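Thiamine pyrophosphokinase (Candida albicans, PDB 2G9Z) catalyses the transfer of a pyrophosphate group from ATP to thiamine, making the cofactor thiamine diphosphate. Local coordinates at residues K144-S149 with D184-L189; D117-Y122 with K135-S140; K286-L291 with K304-G309. All coordinates share one frame; numbering follows the deposited sequence.

Overall arrangement
The three contacts illustrate how packing chemistry follows position in the fold. Interactions 1 and 2 are buried, lie in the catalytic domain and touch: at the start of the edge strand 144-147, K144 N probably donates a hydrogen bond to D121 O, and Y122 packs on K144 and I146. Interaction 1 sets that strand and the residues after it against helix 185-195, by aliphatic packing with a polar group at the helix start; interaction 2 is aromatic and proline packing with one water bridge. Interaction 3, partly buried and nearer the surface, lies in the thiamine-binding domain, its centre about 44 Å from that of interaction 2, and relies instead on backbone hydrogen bonds between strands.

Interaction 1 of 3, residues K144-S149 with D184-L189; sequences KIIRQS and DGLAKL
L186 reaches from the first turn of helix 185-195 toward strand 144-147 and the residues that follow it, and packs against two side chains there, I146 and Q148. Its CD1 methyl meets both, lying 3.8 Å from I146 CG2 and 3.9 Å from Q148 CG. I146 presents the methyl branch: CG2 stands anti to the backbone N, and L186 CD2 also approaches it. Both partners run obliquely to the leucine, which thus fits against a methyl of one and the aliphatic stem of the other.

Q148 covers more of the helix start than I146 does. Its chain bends at chi2 (-75°), which carries CD to 3.8 Å from L186 CG. CD is also 3.9 Å from G185 N, at the first turn of the helix, so the carboxamide group lies near the helix start. D184 occupies the N-cap position, where its side chain makes no capping bond; its OD1 forms a salt bridge to K188 NZ one turn on, at 3.6 Å.

The contact lies near a magnesium site: the Q148 side chain is about 6 Å from a bound magnesium ion, and Q148 O accepts a hydrogen bond from K158, a residue of a magnesium site. Strand 144-147 is the outermost of its sheet within the chain and pairs with strand 122-125 alongside, while helix 155-170 lines the same interface through C162 on I146 and L165 on L186, so that strand and helix 185-195 share a common packing partner.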
loop_
_atom_site.group_PDB
_atom_site.type_symbol
_atom_site.label_atom_id
_atom_site.label_comp_id
_atom_site.label_asym_id
_atom_site.label_seq_id
_atom_site.Cartn_x
_atom_site.Cartn_y
_atom_site.Cartn_z
ATOM N N LYS A 144 -28.056 -2.628 11.643
ATOM C CA LYS A 144 -28.627 -1.406 11.091
ATOM C C LYS A 144 -28.049 -1.208 9.697
ATOM O O LYS A 144 -26.841 -1.002 9.540
ATOM C CB LYS A 144 -28.279 -0.203 11.970
ATOM C CG LYS A 144 -28.772 -0.330 13.404
ATOM C CD LYS A 144 -28.397 0.887 14.229
ATOM C CE LYS A 144 -28.892 0.754 15.659
ATOM N NZ LYS A 144 -28.575 1.965 16.462
ATOM N N ILE A 145 -28.918 -1.266 8.693
ATOM C CA ILE A 145 -28.518 -1.122 7.302
ATOM C C ILE A 145 -28.579 0.309 6.787
ATOM O O ILE A 145 -29.627 0.952 6.833
ATOM C CB ILE A 145 -29.411 -1.976 6.387
ATOM C CG1 ILE A 145 -29.437 -3.423 6.883
ATOM C CG2 ILE A 145 -28.920 -1.881 4.944
ATOM C CD1 ILE A 145 -28.071 -4.062 7.013
ATOM N N ILE A 146 -27.457 0.802 6.277
ATOM C CA ILE A 146 -27.416 2.150 5.733
ATOM C C ILE A 146 -26.871 2.114 4.314
ATOM O O ILE A 146 -25.660 2.133 4.105
ATOM C CB ILE A 146 -26.532 3.080 6.589
ATOM C CG1 ILE A 146 -27.021 3.077 8.040
ATOM C CG2 ILE A 146 -26.576 4.493 6.029
ATOM C CD1 ILE A 146 -26.193 3.954 8.967
ATOM N N ARG A 147 -27.769 2.049 3.337
ATOM C CA ARG A 147 -27.363 2.021 1.941
ATOM C C ARG A 147 -27.105 3.431 1.426
ATOM O O ARG A 147 -27.905 4.343 1.642
ATOM C CB ARG A 147 -28.435 1.341 1.084
ATOM C CG ARG A 147 -28.030 1.172 -0.377
ATOM C CD ARG A 147 -28.814 0.049 -1.053
ATOM N NE ARG A 147 -28.298 -0.244 -2.390
ATOM C CZ ARG A 147 -28.477 -1.398 -3.028
ATOM N NH1 ARG A 147 -29.163 -2.380 -2.454
ATOM N NH2 ARG A 147 -27.963 -1.574 -4.238
ATOM N N GLN A 148 -25.972 3.608 0.757
ATOM C CA GLN A 148 -25.596 4.903 0.200
ATOM C C GLN A 148 -25.066 4.671 -1.207
ATOM O O GLN A 148 -23.989 4.099 -1.386
ATOM C CB GLN A 148 -24.517 5.549 1.069
ATOM C CG GLN A 148 -24.950 5.830 2.496
ATOM C CD GLN A 148 -25.887 7.025 2.599
ATOM O OE1 GLN A 148 -27.099 6.913 2.381
ATOM N NE2 GLN A 148 -25.325 8.181 2.917
ATOM N N SER A 149 -25.823 5.117 -2.203
ATOM C CA SER A 149 -25.443 4.920 -3.593
ATOM C C SER A 149 -24.495 5.967 -4.172
ATOM O O SER A 149 -24.094 5.853 -5.325
ATOM C CB SER A 149 -26.696 4.852 -4.465
ATOM O OG SER A 149 -27.338 6.115 -4.516
ATOM N N ASP A 184 -26.294 10.283 -0.539
ATOM C CA ASP A 184 -25.213 10.701 0.344
ATOM C C ASP A 184 -25.735 11.337 1.628
ATOM O O ASP A 184 -25.186 12.328 2.108
ATOM C CB ASP A 184 -24.290 11.670 -0.404
ATOM C CG ASP A 184 -25.050 12.806 -1.064
ATOM O OD1 ASP A 184 -26.289 12.710 -1.180
ATOM O OD2 ASP A 184 -24.408 13.793 -1.480
ATOM N N GLY A 185 -26.793 10.750 2.178
ATOM C CA GLY A 185 -27.381 11.266 3.402
ATOM C C GLY A 185 -26.391 11.360 4.548
ATOM O O GLY A 185 -26.398 12.337 5.300
ATOM N N LEU A 186 -25.537 10.351 4.694
ATOM C CA LEU A 186 -24.542 10.363 5.763
ATOM C C LEU A 186 -23.614 11.561 5.613
ATOM O O LEU A 186 -23.337 12.274 6.584
ATOM C CB LEU A 186 -23.709 9.076 5.751
ATOM C CG LEU A 186 -24.419 7.758 6.070
ATOM C CD1 LEU A 186 -23.413 6.609 5.960
ATOM C CD2 LEU A 186 -25.024 7.813 7.473
ATOM N N ALA A 187 -23.135 11.776 4.392
ATOM C CA ALA A 187 -22.231 12.883 4.103
ATOM C C ALA A 187 -22.934 14.208 4.366
ATOM O O ALA A 187 -22.372 15.105 4.995
ATOM C CB ALA A 187 -21.768 12.815 2.654
ATOM N N LYS A 188 -24.164 14.325 3.880
ATOM C CA LYS A 188 -24.939 15.542 4.079
ATOM C C LYS A 188 -25.156 15.768 5.567
ATOM O O LYS A 188 -24.802 16.816 6.096
ATOM C CB LYS A 188 -26.294 15.444 3.373
ATOM C CG LYS A 188 -26.207 15.432 1.855
ATOM C CD LYS A 188 -27.585 15.297 1.223
ATOM C CE LYS A 188 -27.496 15.327 -0.295
ATOM N NZ LYS A 188 -28.836 15.241 -0.933
ATOM N N LEU A 189 -25.720 14.769 6.238
ATOM C CA LEU A 189 -25.999 14.858 7.666
ATOM C C LEU A 189 -24.782 15.311 8.467
ATOM O O LEU A 189 -24.885 16.222 9.288
ATOM C CB LEU A 189 -26.490 13.509 8.200
ATOM C CG LEU A 189 -27.444 13.521 9.398
ATOM C CD1 LEU A 189 -27.667 12.098 9.883
ATOM C CD2 LEU A 189 -26.883 14.365 10.517
#

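Interaction 2 of 3, residues D117-Y122 with K135-S140; sequences DYIPDY and KTYYES
P120 and Y137 cover the two opposite faces of the Y138 ring. On one side Y137 CD2 sits 3.6 Å above the ring plane, over its centre, while Y138 CE1 lies in the plane of the Y137 ring, at its edge; the two neighbours in sequence thus meet with the rim of one directed at the face of the other. On the opposite side P120 CG is 4.1 Å above the plane, displaced toward the rim, and the proline crosses the tyrosine at about a right angle. The nearest approach from the proline is made by CD, 3.4 Å from Y138 CD1.

The edge of the Y138 ring has two visitors of different character. I119 comes in near the ring plane with its CD1 methyl, 4.0 Å from Y138 CD1; the chi2 torsion of -58° folds that methyl back to this position, from which it also meets the Y137 ring. A water molecule lies in plane at the phenol end. It accepts the hydrogen of Y138 OH at 2.6 Å and donates to Y118 O at 2.8 Å, linking the tip of the tyrosine to the loop backbone.

Helix 93-100 borders the cluster: L97 packs on P120 and Y138, and Y98 meets Y137 edge-to-face. H141, just beyond helix 132-139, stacks on the Y137 ring.

Loop 117-122 leads into strand 122-125, so the contact fits the last turn of helix 132-139 against the approach to that strand. Its chemistry implies a mainly apolar joint, shaped by flat rings and a rigid proline, in which the hydroxyl of the buried Y138 is met by water rather than by a protein atom across the contact.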
loop_
_atom_site.group_PDB
_atom_site.type_symbol
_atom_site.label_atom_id
_atom_site.label_comp_id
_atom_site.label_asym_id
_atom_site.label_seq_id
_atom_site.Cartn_x
_atom_site.Cartn_y
_atom_site.Cartn_z
ATOM N N ASP A 117 -23.626 -14.866 17.339
ATOM C CA ASP A 117 -23.242 -14.087 18.519
ATOM C C ASP A 117 -22.460 -12.825 18.164
ATOM O O ASP A 117 -22.126 -12.023 19.034
ATOM C CB ASP A 117 -22.396 -14.931 19.477
ATOM C CG ASP A 117 -23.186 -16.042 20.124
ATOM O OD1 ASP A 117 -24.324 -15.776 20.563
ATOM O OD2 ASP A 117 -22.666 -17.175 20.205
ATOM N N TYR A 118 -22.179 -12.644 16.880
ATOM C CA TYR A 118 -21.415 -11.488 16.444
ATOM C C TYR A 118 -22.111 -10.765 15.306
ATOM O O TYR A 118 -21.730 -10.890 14.140
ATOM C CB TYR A 118 -20.016 -11.951 16.041
ATOM C CG TYR A 118 -19.323 -12.672 17.174
ATOM C CD1 TYR A 118 -18.611 -11.966 18.143
ATOM C CD2 TYR A 118 -19.438 -14.056 17.320
ATOM C CE1 TYR A 118 -18.033 -12.620 19.233
ATOM C CE2 TYR A 118 -18.866 -14.719 18.407
ATOM C CZ TYR A 118 -18.165 -13.994 19.358
ATOM O OH TYR A 118 -17.602 -14.642 20.433
ATOM N N ILE A 119 -23.146 -10.012 15.664
ATOM C CA ILE A 119 -23.915 -9.255 14.690
ATOM C C ILE A 119 -23.392 -7.829 14.688
ATOM O O ILE A 119 -23.307 -7.188 15.734
ATOM C CB ILE A 119 -25.417 -9.232 15.052
ATOM C CG1 ILE A 119 -25.920 -10.657 15.317
ATOM C CG2 ILE A 119 -26.206 -8.589 13.929
ATOM C CD1 ILE A 119 -25.736 -11.617 14.155
ATOM N N PRO A 120 -23.029 -7.312 13.509
ATOM C CA PRO A 120 -22.514 -5.944 13.443
ATOM C C PRO A 120 -23.603 -4.912 13.725
ATOM O O PRO A 120 -24.768 -5.103 13.367
ATOM C CB PRO A 120 -21.976 -5.859 12.019
ATOM C CG PRO A 120 -22.947 -6.706 11.259
ATOM C CD PRO A 120 -23.125 -7.909 12.165
ATOM N N ASP A 121 -23.217 -3.823 14.377
ATOM C CA ASP A 121 -24.153 -2.755 14.695
ATOM C C ASP A 121 -24.663 -2.083 13.427
ATOM O O ASP A 121 -25.857 -1.809 13.298
ATOM C CB ASP A 121 -23.476 -1.728 15.596
ATOM C CG ASP A 121 -23.179 -2.276 16.973
ATOM O OD1 ASP A 121 -24.067 -2.187 17.846
ATOM O OD2 ASP A 121 -22.068 -2.815 17.177
ATOM N N TYR A 122 -23.755 -1.824 12.489
ATOM C CA TYR A 122 -24.111 -1.174 11.231
ATOM C C TYR A 122 -23.442 -1.847 10.037
ATOM O O TYR A 122 -22.332 -2.367 10.145
ATOM C CB TYR A 122 -23.660 0.294 11.233
ATOM C CG TYR A 122 -24.249 1.185 12.302
ATOM C CD1 TYR A 122 -25.411 1.925 12.065
ATOM C CD2 TYR A 122 -23.617 1.330 13.535
ATOM C CE1 TYR A 122 -25.923 2.794 13.029
ATOM C CE2 TYR A 122 -24.122 2.191 14.511
ATOM C CZ TYR A 122 -25.272 2.919 14.248
ATOM O OH TYR A 122 -25.758 3.774 15.206
ATOM N N LYS A 135 -26.389 -10.272 3.402
ATOM C CA LYS A 135 -27.194 -9.090 3.653
ATOM C C LYS A 135 -28.466 -9.474 4.403
ATOM O O LYS A 135 -28.745 -8.951 5.480
ATOM C CB LYS A 135 -27.532 -8.416 2.322
ATOM C CG LYS A 135 -28.417 -7.187 2.425
ATOM C CD LYS A 135 -28.599 -6.547 1.053
ATOM C CE LYS A 135 -29.089 -7.570 0.023
ATOM N NZ LYS A 135 -29.164 -7.010 -1.355
ATOM N N THR A 136 -29.228 -10.403 3.840
ATOM C CA THR A 136 -30.459 -10.840 4.477
ATOM C C THR A 136 -30.175 -11.450 5.849
ATOM O O THR A 136 -30.922 -11.223 6.799
ATOM C CB THR A 136 -31.213 -11.860 3.589
ATOM O OG1 THR A 136 -30.348 -12.956 3.268
ATOM C CG2 THR A 136 -31.670 -11.197 2.299
ATOM N N TYR A 137 -29.084 -12.202 5.961
ATOM C CA TYR A 137 -28.731 -12.822 7.233
ATOM C C TYR A 137 -28.606 -11.801 8.358
ATOM O O TYR A 137 -29.276 -11.916 9.385
ATOM C CB TYR A 137 -27.413 -13.589 7.125
ATOM C CG TYR A 137 -26.996 -14.195 8.444
ATOM C CD1 TYR A 137 -27.537 -15.405 8.879
ATOM C CD2 TYR A 137 -26.115 -13.527 9.289
ATOM C CE1 TYR A 137 -27.211 -15.932 10.128
ATOM C CE2 TYR A 137 -25.783 -14.042 10.539
ATOM C CZ TYR A 137 -26.336 -15.244 10.953
ATOM O OH TYR A 137 -26.025 -15.746 12.196
ATOM N N TYR A 138 -27.742 -10.807 8.173
ATOM C CA TYR A 138 -27.548 -9.789 9.198
ATOM C C TYR A 138 -28.743 -8.857 9.342
ATOM O O TYR A 138 -29.005 -8.354 10.432
ATOM C CB TYR A 138 -26.260 -8.998 8.931
ATOM C CG TYR A 138 -25.025 -9.827 9.199
ATOM C CD1 TYR A 138 -24.766 -10.327 10.476
ATOM C CD2 TYR A 138 -24.143 -10.158 8.171
ATOM C CE1 TYR A 138 -23.665 -11.143 10.723
ATOM C CE2 TYR A 138 -23.037 -10.973 8.407
ATOM C CZ TYR A 138 -22.806 -11.464 9.683
ATOM O OH TYR A 138 -21.730 -12.292 9.914
ATOM N N GLU A 139 -29.467 -8.622 8.251
ATOM C CA GLU A 139 -30.654 -7.778 8.328
ATOM C C GLU A 139 -31.631 -8.492 9.272
ATOM O O GLU A 139 -32.283 -7.865 10.097
ATOM C CB GLU A 139 -31.311 -7.606 6.947
ATOM C CG GLU A 139 -30.437 -6.915 5.904
ATOM C CD GLU A 139 -31.149 -6.689 4.577
ATOM O OE1 GLU A 139 -31.756 -7.643 4.039
ATOM O OE2 GLU A 139 -31.092 -5.551 4.061
ATOM N N SER A 140 -31.704 -9.816 9.157
ATOM C CA SER A 140 -32.612 -10.593 9.997
ATOM C C SER A 140 -32.107 -10.736 11.430
ATOM O O SER A 140 -32.792 -11.312 12.280
ATOM C CB SER A 140 -32.848 -11.982 9.391
ATOM O OG SER A 140 -31.678 -12.783 9.440
HETATM O O HOH W 1 -21.435 -13.020 12.378
#

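Interaction 3 of 3, residues K286-L291 with K304-G309; sequences KTPIIL and KTEMLG
Strands 289-294 and 303-305 are antiparallel neighbours at one margin of the five-stranded sheet in the thiamine-binding domain, with 303-305 outermost within the chain. I289 and T305 form their hydrogen-bonded pair: I289 N donates to T305 O at 2.9 Å, nearly straight at 175°, and T305 N returns a bond to I289 O at 2.8 Å. T305 O has a second donor, a water that also donates to K286 O and so continues the link where direct strand pairing has ended, beyond the cis peptide bond before P288.

On the face that carries I289 and T305, the threonine methyl does the packing. T305 CG2 lies 3.8 Å from I289 CB and 3.7 Å from L291 CD1, the leucine crossing it obliquely. The threonine hydroxyl is directed elsewhere: OG1, anti to the backbone N (chi1 -174°), is hydrogen-bonded to Q310 O. On the other face I290 and K304 form the non-hydrogen-bonded pair and lie side by side, pointing the same way, while the K304 amine goes on to S18 O.

Past the strands, E306 crosses T287 at about a right angle, and T287 OG1 gives E306 OE1 a weak hydrogen bond of 3.4 Å; P288 CB packs 3.9 Å from E306 CD. OE1 also has a weak hydrogen bond from N285 of the second subunit. E306 opens a type II turn to G309, and L308 N and G309 O in that turn bond to N225 of the second subunit.

L291 also pairs through its backbone with W303, a residue of the ligand pocket, and its side chain is about 7 Å from the bound ligand. This is an antiparallel strand pair at the margin of the beta-sandwich, the thiamine-binding domain of this family, here close to ligand pocket and dimer interface.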
loop_
_atom_site.group_PDB
_atom_site.type_symbol
_atom_site.label_atom_id
_atom_site.label_comp_id
_atom_site.label_asym_id
_atom_site.label_seq_id
_atom_site.Cartn_x
_atom_site.Cartn_y
_atom_site.Cartn_z
ATOM N N LYS A 286 2.844 17.061 2.750
ATOM C CA LYS A 286 3.749 17.915 3.509
ATOM C C LYS A 286 5.124 17.258 3.482
ATOM O O LYS A 286 5.363 16.269 4.179
ATOM C CB LYS A 286 3.262 18.057 4.953
ATOM C CG LYS A 286 1.908 18.741 5.089
ATOM C CD LYS A 286 1.952 20.170 4.567
ATOM C CE LYS A 286 0.622 20.884 4.766
ATOM N NZ LYS A 286 -0.489 20.244 4.008
ATOM N N THR A 287 6.023 17.804 2.670
ATOM C CA THR A 287 7.364 17.245 2.539
ATOM C C THR A 287 8.432 18.333 2.448
ATOM O O THR A 287 8.187 19.413 1.911
ATOM C CB THR A 287 7.466 16.376 1.274
ATOM O OG1 THR A 287 7.604 17.220 0.125
ATOM C CG2 THR A 287 6.204 15.546 1.105
ATOM N N PRO A 288 9.631 18.063 2.988
ATOM C CA PRO A 288 9.994 16.814 3.660
ATOM C C PRO A 288 9.658 16.865 5.147
ATOM O O PRO A 288 9.363 17.929 5.695
ATOM C CB PRO A 288 11.493 16.721 3.422
ATOM C CG PRO A 288 11.906 18.146 3.507
ATOM C CD PRO A 288 10.839 18.856 2.693
ATOM N N ILE A 289 9.711 15.706 5.791
ATOM C CA ILE A 289 9.428 15.599 7.211
ATOM C C ILE A 289 10.731 15.293 7.939
ATOM O O ILE A 289 11.470 14.391 7.546
ATOM C CB ILE A 289 8.394 14.478 7.475
ATOM C CG1 ILE A 289 7.033 14.904 6.914
ATOM C CG2 ILE A 289 8.307 14.174 8.962
ATOM C CD1 ILE A 289 5.925 13.914 7.151
ATOM N N ILE A 290 11.017 16.061 8.987
ATOM C CA ILE A 290 12.236 15.868 9.763
ATOM C C ILE A 290 11.938 14.915 10.906
ATOM O O ILE A 290 10.993 15.128 11.661
ATOM C CB ILE A 290 12.742 17.189 10.383
ATOM C CG1 ILE A 290 12.793 18.291 9.326
ATOM C CG2 ILE A 290 14.123 16.971 10.991
ATOM C CD1 ILE A 290 13.771 18.036 8.221
ATOM N N LEU A 291 12.756 13.878 11.044
ATOM C CA LEU A 291 12.554 12.896 12.101
ATOM C C LEU A 291 13.703 12.778 13.103
ATOM O O LEU A 291 14.873 12.962 12.769
ATOM C CB LEU A 291 12.315 11.515 11.486
ATOM C CG LEU A 291 11.134 11.305 10.533
ATOM C CD1 LEU A 291 11.260 9.940 9.857
ATOM C CD2 LEU A 291 9.834 11.414 11.298
ATOM N N LYS A 304 15.735 13.932 7.232
ATOM C CA LYS A 304 14.669 14.383 6.333
ATOM C C LYS A 304 14.145 13.250 5.462
ATOM O O LYS A 304 14.907 12.604 4.739
ATOM C CB LYS A 304 15.175 15.503 5.422
ATOM C CG LYS A 304 15.775 16.686 6.149
ATOM C CD LYS A 304 16.354 17.687 5.170
ATOM C CE LYS A 304 17.108 18.789 5.893
ATOM N NZ LYS A 304 17.783 19.713 4.937
ATOM N N THR A 305 12.839 13.025 5.520
ATOM C CA THR A 305 12.228 11.958 4.744
ATOM C C THR A 305 11.109 12.443 3.823
ATOM O O THR A 305 10.348 13.352 4.164
ATOM C CB THR A 305 11.662 10.863 5.673
ATOM O OG1 THR A 305 11.193 9.764 4.879
ATOM C CG2 THR A 305 10.512 11.411 6.522
ATOM N N GLU A 306 11.022 11.835 2.647
ATOM C CA GLU A 306 9.984 12.187 1.687
ATOM C C GLU A 306 9.987 11.197 0.533
ATOM O O GLU A 306 10.989 10.527 0.282
ATOM C CB GLU A 306 10.204 13.613 1.155
ATOM C CG GLU A 306 11.404 13.786 0.229
ATOM C CD GLU A 306 11.616 15.239 -0.183
ATOM O OE1 GLU A 306 10.624 15.921 -0.522
ATOM O OE2 GLU A 306 12.774 15.700 -0.177
ATOM N N MET A 307 8.854 11.075 -0.147
ATOM C CA MET A 307 8.777 10.185 -1.291
ATOM C C MET A 307 9.651 10.861 -2.344
ATOM O O MET A 307 9.725 12.093 -2.386
ATOM C CB MET A 307 7.325 10.043 -1.763
ATOM C CG MET A 307 6.446 9.297 -0.770
ATOM S SD MET A 307 7.058 7.628 -0.363
ATOM C CE MET A 307 6.282 6.643 -1.687
ATOM N N LEU A 308 10.319 10.061 -3.171
ATOM C CA LEU A 308 11.238 10.582 -4.184
ATOM C C LEU A 308 12.544 10.909 -3.471
ATOM O O LEU A 308 13.419 11.572 -4.018
ATOM C CB LEU A 308 10.695 11.852 -4.847
ATOM C CG LEU A 308 9.722 11.725 -6.017
ATOM C CD1 LEU A 308 10.473 11.365 -7.293
ATOM C CD2 LEU A 308 8.673 10.694 -5.671
ATOM N N GLY A 309 12.656 10.443 -2.234
ATOM C CA GLY A 309 13.855 10.679 -1.451
ATOM C C GLY A 309 14.087 9.484 -0.548
ATOM O O GLY A 309 13.783 8.353 -0.927
HETATM O O HOH W 2 7.482 14.204 3.530
#